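Local coordinates for hypothetical protein (Pseudomonas aeruginosa, PDB 4HSP) that is of unknown function but belongs to the DUF3299 family of the OB clan and is probably exported from the cytoplasm, at residues D53-K58 with G119-E124; L78-Y83 with N95-V100; Q113-E118 with V142-Y147. All blocks are in the same frame, centred on the assembly; numbering follows the deposited sequence.

Interaction 1. Residues D53-K58 with G119-E124. With SO4 (sulfate ion), chain B.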
loop_
_atom_site.group_PDB
_atom_site.type_symbol
_atom_site.label_atom_id
_atom_site.label_comp_id
_atom_site.label_asym_id
_atom_site.label_seq_id
_atom_site.Cartn_x
_atom_site.Cartn_y
_atom_site.Cartn_z
ATOM N N ASP A 53 17.999 11.368 -27.741
ATOM C CA ASP A 53 17.168 12.565 -27.872
ATOM C C ASP A 53 16.235 12.513 -29.060
ATOM O O ASP A 53 16.684 12.355 -30.191
ATOM C CB ASP A 53 18.024 13.850 -27.937
ATOM C CG ASP A 53 17.235 15.145 -27.736
ATOM O OD1 ASP A 53 16.584 15.289 -26.675
ATOM O OD2 ASP A 53 17.301 16.027 -28.626
ATOM N N GLY A 54 14.944 12.672 -28.785
ATOM C CA GLY A 54 13.899 12.714 -29.804
ATOM C C GLY A 54 13.290 11.395 -30.211
ATOM O O GLY A 54 12.403 11.376 -31.057
ATOM N N ILE A 55 13.733 10.280 -29.630
ATOM C CA ILE A 55 13.188 8.981 -30.054
ATOM C C ILE A 55 11.836 8.693 -29.361
ATOM O O ILE A 55 11.496 9.334 -28.366
ATOM C CB ILE A 55 14.214 7.813 -29.825
ATOM C CG1 ILE A 55 14.330 7.421 -28.334
ATOM C CG2 ILE A 55 15.595 8.086 -30.494
ATOM C CD1 ILE A 55 14.931 6.114 -28.092
ATOM N N GLU A 56 11.079 7.729 -29.908
ATOM C CA GLU A 56 9.856 7.184 -29.318
ATOM C C GLU A 56 10.347 6.002 -28.499
ATOM O O GLU A 56 10.870 5.050 -29.067
ATOM C CB GLU A 56 8.839 6.787 -30.422
ATOM C CG GLU A 56 7.374 7.041 -30.092
ATOM C CD GLU A 56 6.972 8.478 -29.794
ATOM O OE1 GLU A 56 7.580 9.413 -30.370
ATOM O OE2 GLU A 56 6.024 8.664 -28.995
ATOM N N ALA A 57 10.312 6.099 -27.177
ATOM C CA ALA A 57 10.877 5.041 -26.319
ATOM C C ALA A 57 9.851 4.404 -25.385
ATOM O O ALA A 57 8.760 4.928 -25.211
ATOM C CB ALA A 57 12.043 5.591 -25.506
ATOM N N LYS A 58 10.215 3.261 -24.802
ATOM C CA LYS A 58 9.405 2.475 -23.869
ATOM C C LYS A 58 10.351 1.984 -22.764
ATOM O O LYS A 58 11.371 1.344 -23.030
ATOM C CB LYS A 58 8.727 1.332 -24.638
ATOM C CG LYS A 58 7.926 0.337 -23.827
ATOM C CD LYS A 58 7.714 -0.905 -24.686
ATOM C CE LYS A 58 6.694 -1.855 -24.129
ATOM N NZ LYS A 58 6.603 -3.074 -24.968
ATOM N N GLY A 119 6.482 6.890 -24.884
ATOM C CA GLY A 119 6.293 8.261 -25.357
ATOM C C GLY A 119 7.515 8.881 -25.990
ATOM O O GLY A 119 8.502 8.198 -26.209
ATOM N N THR A 120 7.455 10.175 -26.303
ATOM C CA THR A 120 8.575 10.918 -26.892
ATOM C C THR A 120 9.614 11.125 -25.798
ATOM O O THR A 120 9.298 11.635 -24.715
ATOM C CB THR A 120 8.085 12.235 -27.536
ATOM O OG1 THR A 120 7.010 11.933 -28.432
ATOM C CG2 THR A 120 9.202 12.979 -28.277
ATOM N N PHE A 121 10.845 10.703 -26.087
ATOM C CA PHE A 121 11.974 10.717 -25.180
ATOM C C PHE A 121 12.942 11.834 -25.524
ATOM O O PHE A 121 13.446 11.888 -26.633
ATOM C CB PHE A 121 12.669 9.345 -25.240
ATOM C CG PHE A 121 13.634 9.059 -24.119
ATOM C CD1 PHE A 121 13.179 8.617 -22.887
ATOM C CD2 PHE A 121 14.997 9.227 -24.294
ATOM C CE1 PHE A 121 14.076 8.317 -21.860
ATOM C CE2 PHE A 121 15.890 8.968 -23.251
ATOM C CZ PHE A 121 15.428 8.490 -22.052
ATOM N N LYS A 122 13.251 12.682 -24.544
ATOM C CA LYS A 122 14.139 13.843 -24.656
ATOM C C LYS A 122 15.311 13.775 -23.686
ATOM O O LYS A 122 15.137 13.417 -22.518
ATOM C CB LYS A 122 13.351 15.137 -24.327
ATOM C CG LYS A 122 12.686 15.858 -25.467
ATOM C CD LYS A 122 12.335 17.279 -24.988
ATOM C CE LYS A 122 13.215 18.356 -25.601
ATOM N NZ LYS A 122 14.633 18.284 -25.143
ATOM N N VAL A 123 16.473 14.231 -24.138
ATOM C CA VAL A 123 17.682 14.338 -23.330
ATOM C C VAL A 123 17.755 15.818 -22.955
ATOM O O VAL A 123 18.303 16.643 -23.695
ATOM C CB VAL A 123 18.939 13.788 -24.055
ATOM C CG1 VAL A 123 20.167 13.935 -23.176
ATOM C CG2 VAL A 123 18.747 12.326 -24.453
ATOM N N GLU A 124 17.057 16.152 -21.860
ATOM C CA GLU A 124 16.881 17.499 -21.330
ATOM C C GLU A 124 16.837 17.434 -19.827
ATOM O O GLU A 124 16.198 16.543 -19.264
ATOM C CB GLU A 124 15.575 18.100 -21.876
ATOM C CG GLU A 124 15.436 19.605 -21.689
ATOM C CD GLU A 124 14.038 20.186 -21.844
ATOM O OE1 GLU A 124 13.245 19.665 -22.666
ATOM O OE2 GLU A 124 13.741 21.178 -21.141
HETATM S S SO4 B . 12.304 7.413 -33.780
HETATM O O1 SO4 B . 10.880 7.095 -33.934
HETATM O O2 SO4 B . 12.676 6.916 -32.469
HETATM O O3 SO4 B . 13.147 6.722 -34.763
HETATM O O4 SO4 B . 12.480 8.864 -33.883
#

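Interaction 2. Residues L78-Y83 with N95-V100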
loop_
_atom_site.group_PDB
_atom_site.type_symbol
_atom_site.label_atom_id
_atom_site.label_comp_id
_atom_site.label_asym_id
_atom_site.label_seq_id
_atom_site.Cartn_x
_atom_site.Cartn_y
_atom_site.Cartn_z
ATOM N N LEU A 78 8.315 11.140 -11.501
ATOM C CA LEU A 78 9.635 10.590 -11.812
ATOM C C LEU A 78 9.480 9.091 -12.042
ATOM O O LEU A 78 8.824 8.415 -11.245
ATOM C CB LEU A 78 10.668 10.850 -10.701
ATOM C CG LEU A 78 10.915 12.294 -10.223
ATOM C CD1 LEU A 78 11.880 12.306 -9.024
ATOM C CD2 LEU A 78 11.441 13.221 -11.365
ATOM N N LEU A 79 10.039 8.586 -13.153
ATOM C CA LEU A 79 10.150 7.168 -13.471
ATOM C C LEU A 79 11.528 6.762 -13.013
ATOM O O LEU A 79 12.529 7.394 -13.370
ATOM C CB LEU A 79 9.927 6.870 -14.971
ATOM C CG LEU A 79 9.827 5.392 -15.349
ATOM C CD1 LEU A 79 8.539 4.742 -14.718
ATOM C CD2 LEU A 79 9.842 5.232 -16.847
ATOM N N VAL A 80 11.564 5.777 -12.123
ATOM C CA VAL A 80 12.773 5.277 -11.471
ATOM C C VAL A 80 12.832 3.736 -11.647
ATOM O O VAL A 80 11.785 3.097 -11.855
ATOM C CB VAL A 80 12.772 5.708 -9.969
ATOM C CG1 VAL A 80 12.965 7.226 -9.824
ATOM C CG2 VAL A 80 11.482 5.266 -9.288
ATOM N N PRO A 81 14.028 3.125 -11.526
ATOM C CA PRO A 81 14.127 1.671 -11.751
ATOM C C PRO A 81 13.747 0.812 -10.534
ATOM O O PRO A 81 13.761 -0.416 -10.623
ATOM C CB PRO A 81 15.617 1.462 -12.116
ATOM C CG PRO A 81 16.278 2.800 -11.992
ATOM C CD PRO A 81 15.363 3.716 -11.278
ATOM N N TYR A 82 13.481 1.429 -9.390
ATOM C CA TYR A 82 13.147 0.653 -8.215
ATOM C C TYR A 82 12.166 1.397 -7.352
ATOM O O TYR A 82 12.143 2.637 -7.325
ATOM C CB TYR A 82 14.392 0.211 -7.403
ATOM C CG TYR A 82 15.417 1.286 -7.131
ATOM C CD1 TYR A 82 16.480 1.495 -7.996
ATOM C CD2 TYR A 82 15.372 2.041 -5.963
ATOM C CE1 TYR A 82 17.435 2.471 -7.748
ATOM C CE2 TYR A 82 16.331 3.021 -5.699
ATOM C CZ TYR A 82 17.367 3.226 -6.595
ATOM O OH TYR A 82 18.332 4.181 -6.369
ATOM N N TYR A 83 11.307 0.612 -6.687
ATOM C CA TYR A 83 10.305 1.129 -5.791
ATOM C C TYR A 83 10.992 1.745 -4.584
ATOM O O TYR A 83 11.992 1.219 -4.102
ATOM C CB TYR A 83 9.343 0.000 -5.389
ATOM C CG TYR A 83 8.346 0.391 -4.325
ATOM C CD1 TYR A 83 7.135 0.987 -4.661
ATOM C CD2 TYR A 83 8.629 0.202 -2.972
ATOM C CE1 TYR A 83 6.227 1.387 -3.677
ATOM C CE2 TYR A 83 7.739 0.608 -1.983
ATOM C CZ TYR A 83 6.535 1.195 -2.337
ATOM O OH TYR A 83 5.639 1.555 -1.352
ATOM N N ASN A 95 20.801 10.005 -14.331
ATOM C CA ASN A 95 20.732 9.308 -15.618
ATOM C C ASN A 95 20.017 7.960 -15.432
ATOM O O ASN A 95 20.011 7.124 -16.335
ATOM C CB ASN A 95 22.111 9.161 -16.268
ATOM C CG ASN A 95 23.151 8.412 -15.478
ATOM O OD1 ASN A 95 22.925 7.980 -14.345
ATOM N ND2 ASN A 95 24.346 8.276 -16.052
ATOM N N GLN A 96 19.381 7.788 -14.256
ATOM C CA GLN A 96 18.567 6.631 -13.874
ATOM C C GLN A 96 17.200 7.164 -13.378
ATOM O O GLN A 96 16.534 6.557 -12.552
ATOM C CB GLN A 96 19.294 5.728 -12.830
ATOM C CG GLN A 96 20.583 5.029 -13.339
ATOM C CD GLN A 96 20.345 3.916 -14.341
ATOM O OE1 GLN A 96 20.270 2.735 -13.980
ATOM N NE2 GLN A 96 20.268 4.259 -15.632
ATOM N N ILE A 97 16.799 8.329 -13.916
ATOM C CA ILE A 97 15.526 9.010 -13.646
ATOM C C ILE A 97 15.034 9.662 -14.940
ATOM O O ILE A 97 15.814 10.289 -15.647
ATOM C CB ILE A 97 15.584 10.082 -12.500
ATOM C CG1 ILE A 97 16.380 9.606 -11.254
ATOM C CG2 ILE A 97 14.158 10.572 -12.135
ATOM C CD1 ILE A 97 16.385 10.574 -10.036
ATOM N N VAL A 98 13.735 9.527 -15.219
ATOM C CA VAL A 98 13.025 10.194 -16.303
ATOM C C VAL A 98 11.898 11.052 -15.681
ATOM O O VAL A 98 11.075 10.528 -14.933
ATOM C CB VAL A 98 12.458 9.197 -17.359
ATOM C CG1 VAL A 98 11.849 9.938 -18.542
ATOM C CG2 VAL A 98 13.528 8.206 -17.824
ATOM N N TYR A 99 11.869 12.354 -15.989
ATOM C CA TYR A 99 10.773 13.245 -15.604
ATOM C C TYR A 99 9.684 13.056 -16.672
ATOM O O TYR A 99 9.908 13.352 -17.849
ATOM C CB TYR A 99 11.260 14.701 -15.522
ATOM C CG TYR A 99 10.273 15.693 -14.944
ATOM C CD1 TYR A 99 9.247 16.226 -15.724
ATOM C CD2 TYR A 99 10.440 16.200 -13.653
ATOM C CE1 TYR A 99 8.355 17.170 -15.206
ATOM C CE2 TYR A 99 9.571 17.161 -13.131
ATOM C CZ TYR A 99 8.523 17.639 -13.908
ATOM O OH TYR A 99 7.669 18.587 -13.385
ATOM N N VAL A 100 8.538 12.484 -16.276
ATOM C CA VAL A 100 7.429 12.170 -17.184
ATOM C C VAL A 100 6.244 13.118 -16.935
ATOM O O VAL A 100 5.936 13.413 -15.787
ATOM C CB VAL A 100 6.989 10.683 -17.041
ATOM C CG1 VAL A 100 5.988 10.277 -18.114
ATOM C CG2 VAL A 100 8.177 9.748 -17.036
#

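Interaction 3. Residues Q113-E118 with V142-Y147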
loop_
_atom_site.group_PDB
_atom_site.type_symbol
_atom_site.label_atom_id
_atom_site.label_comp_id
_atom_site.label_asym_id
_atom_site.label_seq_id
_atom_site.Cartn_x
_atom_site.Cartn_y
_atom_site.Cartn_z
ATOM N N GLN A 113 2.845 -1.013 -7.990
ATOM C CA GLN A 113 3.287 -1.902 -9.066
ATOM C C GLN A 113 4.156 -1.157 -10.064
ATOM O O GLN A 113 4.062 0.085 -10.138
ATOM C CB GLN A 113 2.052 -2.509 -9.772
ATOM C CG GLN A 113 1.286 -1.543 -10.659
ATOM C CD GLN A 113 -0.119 -1.991 -10.891
ATOM O OE1 GLN A 113 -0.389 -3.051 -11.457
ATOM N NE2 GLN A 113 -1.044 -1.177 -10.458
ATOM N N PRO A 114 4.992 -1.888 -10.858
ATOM C CA PRO A 114 5.750 -1.204 -11.902
ATOM C C PRO A 114 4.855 -0.966 -13.111
ATOM O O PRO A 114 3.789 -1.587 -13.248
ATOM C CB PRO A 114 6.901 -2.171 -12.201
ATOM C CG PRO A 114 6.438 -3.502 -11.738
ATOM C CD PRO A 114 5.172 -3.356 -10.956
ATOM N N PHE A 115 5.284 -0.055 -13.973
ATOM C CA PHE A 115 4.595 0.302 -15.206
ATOM C C PHE A 115 5.528 0.328 -16.388
ATOM O O PHE A 115 6.731 0.392 -16.210
ATOM C CB PHE A 115 3.981 1.703 -15.077
ATOM C CG PHE A 115 2.817 1.799 -14.132
ATOM C CD1 PHE A 115 3.021 1.966 -12.763
ATOM C CD2 PHE A 115 1.515 1.755 -14.607
ATOM C CE1 PHE A 115 1.941 2.043 -11.884
ATOM C CE2 PHE A 115 0.437 1.826 -13.724
ATOM C CZ PHE A 115 0.660 1.968 -12.369
ATOM N N TRP A 116 4.951 0.288 -17.595
ATOM C CA TRP A 116 5.567 0.562 -18.887
ATOM C C TRP A 116 5.187 2.010 -19.240
ATOM O O TRP A 116 4.001 2.340 -19.252
ATOM C CB TRP A 116 5.090 -0.414 -19.998
ATOM C CG TRP A 116 5.678 -1.787 -19.908
ATOM C CD1 TRP A 116 5.046 -2.931 -19.508
ATOM C CD2 TRP A 116 7.042 -2.143 -20.155
ATOM N NE1 TRP A 116 5.948 -3.967 -19.435
ATOM C CE2 TRP A 116 7.182 -3.514 -19.836
ATOM C CE3 TRP A 116 8.169 -1.434 -20.609
ATOM C CZ2 TRP A 116 8.390 -4.197 -19.998
ATOM C CZ3 TRP A 116 9.370 -2.109 -20.757
ATOM C CH2 TRP A 116 9.484 -3.464 -20.421
ATOM N N VAL A 117 6.180 2.882 -19.436
ATOM C CA VAL A 117 5.941 4.264 -19.869
ATOM C C VAL A 117 6.465 4.398 -21.326
ATOM O O VAL A 117 7.665 4.257 -21.562
ATOM C CB VAL A 117 6.552 5.351 -18.935
ATOM C CG1 VAL A 117 6.288 6.738 -19.501
ATOM C CG2 VAL A 117 6.027 5.240 -17.506
ATOM N N GLU A 118 5.568 4.659 -22.272
ATOM C CA GLU A 118 5.870 4.882 -23.691
ATOM C C GLU A 118 5.634 6.324 -24.037
ATOM O O GLU A 118 4.621 6.886 -23.617
ATOM C CB GLU A 118 4.959 4.016 -24.598
ATOM C CG GLU A 118 4.962 2.530 -24.278
ATOM C CD GLU A 118 3.999 1.680 -25.083
ATOM O OE1 GLU A 118 3.627 2.102 -26.203
ATOM O OE2 GLU A 118 3.637 0.579 -24.608
ATOM N N VAL A 142 0.842 4.847 -20.330
ATOM C CA VAL A 142 1.316 4.407 -19.019
ATOM C C VAL A 142 0.445 3.211 -18.693
ATOM O O VAL A 142 -0.767 3.344 -18.546
ATOM C CB VAL A 142 1.340 5.478 -17.911
ATOM C CG1 VAL A 142 2.012 4.917 -16.655
ATOM C CG2 VAL A 142 2.067 6.735 -18.390
ATOM N N THR A 143 1.037 2.036 -18.740
ATOM C CA THR A 143 0.339 0.774 -18.587
ATOM C C THR A 143 1.067 -0.078 -17.568
ATOM O O THR A 143 2.301 -0.083 -17.551
ATOM C CB THR A 143 0.212 0.053 -19.960
ATOM O OG1 THR A 143 1.339 0.337 -20.806
ATOM C CG2 THR A 143 -1.048 0.450 -20.688
ATOM N N PRO A 144 0.321 -0.812 -16.704
ATOM C CA PRO A 144 0.990 -1.663 -15.709
ATOM C C PRO A 144 1.877 -2.722 -16.349
ATOM O O PRO A 144 1.557 -3.243 -17.422
ATOM C CB PRO A 144 -0.175 -2.303 -14.943
ATOM C CG PRO A 144 -1.365 -1.372 -15.182
ATOM C CD PRO A 144 -1.157 -0.904 -16.593
ATOM N N TYR A 145 3.029 -2.983 -15.707
ATOM C CA TYR A 145 3.999 -4.011 -16.084
ATOM C C TYR A 145 3.343 -5.345 -15.797
ATOM O O TYR A 145 3.002 -5.643 -14.646
ATOM C CB TYR A 145 5.297 -3.818 -15.282
ATOM C CG TYR A 145 6.444 -4.737 -15.633
ATOM C CD1 TYR A 145 6.556 -6.002 -15.054
ATOM C CD2 TYR A 145 7.497 -4.293 -16.429
ATOM C CE1 TYR A 145 7.642 -6.831 -15.328
ATOM C CE2 TYR A 145 8.606 -5.103 -16.684
ATOM C CZ TYR A 145 8.665 -6.376 -16.144
ATOM O OH TYR A 145 9.762 -7.155 -16.392
ATOM N N GLU A 146 3.101 -6.118 -16.843
ATOM C CA GLU A 146 2.412 -7.375 -16.671
ATOM C C GLU A 146 3.400 -8.504 -16.477
ATOM O O GLU A 146 4.364 -8.667 -17.258
ATOM C CB GLU A 146 1.472 -7.661 -17.847
ATOM C CG GLU A 146 0.250 -6.746 -17.909
ATOM C CD GLU A 146 -0.918 -7.005 -16.964
ATOM O OE1 GLU A 146 -0.881 -8.007 -16.209
ATOM O OE2 GLU A 146 -1.883 -6.204 -16.991
ATOM N N TYR A 147 3.158 -9.268 -15.395
ATOM C CA TYR A 147 3.908 -10.457 -15.029
ATOM C C TYR A 147 3.065 -11.321 -14.107
ATOM O O TYR A 147 2.577 -10.827 -13.091
ATOM C CB TYR A 147 5.295 -10.129 -14.392
ATOM C CG TYR A 147 5.922 -11.329 -13.720
ATOM C CD1 TYR A 147 6.543 -12.327 -14.469
ATOM C CD2 TYR A 147 5.793 -11.528 -12.348
ATOM C CE1 TYR A 147 7.051 -13.474 -13.863
ATOM C CE2 TYR A 147 6.298 -12.669 -11.731
ATOM C CZ TYR A 147 6.943 -13.633 -12.491
ATOM O OH TYR A 147 7.476 -14.742 -11.872
HETATM O O HOH W 1 5.883 -6.941 -18.825
#

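Interaction 1. Residues D53-K58 with G119-E124
At the start of strand 55-68, the short strands 55-58 and 120-122 cross at about 103° between their directions, and just before the second of them the chain turns a corner at Gly-119. Gly-54 and Ile-55 both face Phe-121, a G1 beta bulge, with Gly-54 in the positive-phi position. Gly-54 N donates to Phe-121 O over 2.7 Å in a bent bond, whereas Phe-121 N reaches Ile-55 O almost along the C=O axis. Beyond it, Ala-57 and Gly-119 exchange both of their backbone hydrogen bonds.

Asp-53 turns its CG anti to the backbone N (chi1 -166°), which brings OD1 to Val-123 N at 2.8 Å, nearly straight and on the lone pair away from OD2. Val-123 CG2 packs against Asp-53 N and CA. On the face carrying Ile-55, Ala-57 and Phe-121, the methyl of Ala-57 lies 3.8 Å from Phe-121 CB, and Ile-55 CG1, wedged over its own backbone with N on one flank and C on the other, runs beside that same CB. The opposite face pairs Glu-56 with Thr-120: the glutamate chain bends at chi2 (60°) and folds its carboxylate back, OE1 coming 3.2 Å from Thr-120 OG1. Glu-56 N is bonded to O2 of a sulfate, probably from the crystallisation liquor, which Arg-4 also holds.

Lys-122 NZ forms a salt bridge with Glu-124 OE1, its hydrogen bond weak, and a long one with Asp-53 OD1 (3.9 Å). The aspartate thus accepts a strong backbone bond while a lysine lies nearby, an environment that would probably keep it ionised.

Interaction 2. Residues L78-Y83 with N95-V100
Strands 78-80 and 98-100 run antiparallel with a marked twist, 140° between their short axes, and Leu-79 and Val-98 form the hydrogen-bonded pair: Leu-79 N reaches Val-98 O at 2.8 Å and Val-98 N reaches Leu-79 O at 3.1 Å, both bonds lying in the carbonyl planes. The same two carbonyl oxygens also receive CA-H...O contacts, from Leu-78 and Ile-97.

The side chains of the paired residues divide between two faces. On the face of Leu-78 and Tyr-99, Leu-78 holds its CG anti to the carbonyl carbon (chi1 -55°), so that CD2 sits between two neighbours, Ile-97 CG2 and the CD2 corner of the Tyr-99 ring, each 3.9 Å away. Tyr-99 swings its ring away from the backbone N (chi1 -172°) and crosses Leu-78 obliquely, its hydroxyl bonded to Glu-76. Ile-97 and Val-80 lie alongside, where the pairing frays. Ile-97 CG2, anti to its own backbone N, is the shared methyl here: it meets Leu-78 CB at 3.8 Å and also touches Val-80 CG1. On the face of Leu-79 and Val-98, the two CB atoms rest against each other. Leu-79 CB also lies 4.0 Å from Val-100 CG2. Where the pairing ends, the Pro-81 ring takes over, its CD lying 3.3 Å from Gln-96 O. Gln-96 bends at chi1 and chi2, and its NE2 donates to Asn-95 O, approaching from above that carbonyl plane; the same nitrogen bonds Trp-8 O.

This pair lies at the centre of the chain. Strand 55-68 flanks Leu-78 and Val-80 through backbone bonds, strand 132-144 pairs with Tyr-99, and Val-117 of strand 115-118 packs on Leu-79 and Val-100. The contact joins two strands consecutive in the chain, within the mixed sheet.

Interaction 3. Residues Q113-E118 with V142-Y147
The apolar centre of this antiparallel beta ladder has two parts. The ladder pairs strand 115-118 with the end of strand 132-144 in a mixed, branched or curled sheet, consistent with the OB-clan assignment. In one part, Val-142 CG1, anti to its backbone N, lies 3.8 Å from Phe-115 CD2 and beside Val-117 CG2, which points the same way. Phe-115, its CG anti to the carbonyl carbon, crosses Pro-144 obliquely, CE2 meeting the proline CG. Val-106 packs on both Phe-115 and Val-142.

The second part is aromatic. Trp-116 and Tyr-145 (chi1 -175°) set their planes 19° apart, nearly parallel, but displaced so far that little of either ring lies over the other; Trp-116 NE1 and CZ2 lie 3.4 Å from Tyr-145 CD2 and CE2 respectively. Pro-114 CG presses 3.7 Å against Tyr-145 CB. Lys-58 makes a cation-pi contact with Trp-116, His-26 of the second subunit meets the indole edge-to-face, and Tyr-145 OH bonds Pro-24 O of that subunit.

Outside these rings runs the backbone ladder. Trp-116 N donates to Thr-143 O at 2.7 Å, nearly along the C=O axis, and Thr-143 N returns a bond to Trp-116 O. Tyr-145 N extends the pairing to Pro-114 O, though it approaches from 40° out of that carbonyl plane. At the polar edge, Gln-113 OE1 touches Pro-144 CB, while one water accepts from Trp-116 NE1 at 3.0 Å and donates to Glu-146 O at 2.8 Å. The same water sits over the centre of the Tyr-145 ring, 3.7 Å above its plane.

All three contacts belong to one mixed sheet, and their chemistry differs with place. Interaction 2 lies at the centre of the chain and its side-chain contacts are chiefly apolar; the partly buried interactions 1 and 3, each about 13 Å from that centre, add charged groups and a slid-apart aromatic pair respectively. They use strands that follow each other at the Gly-119 corner, and Lys-58 CG lies 3.7 Å from both Trp-116 CE3 and Glu-118 CG. Interaction 2 meets both others through apolar groups: Val-98 CG2 approaches Phe-121 CE1 at 4.1 Å, and Leu-79 CD1 approaches Val-117 CG2 at 3.8 Å. Interaction 3 has six residues within reach of the second subunit, interaction 2 two and interaction 1 one.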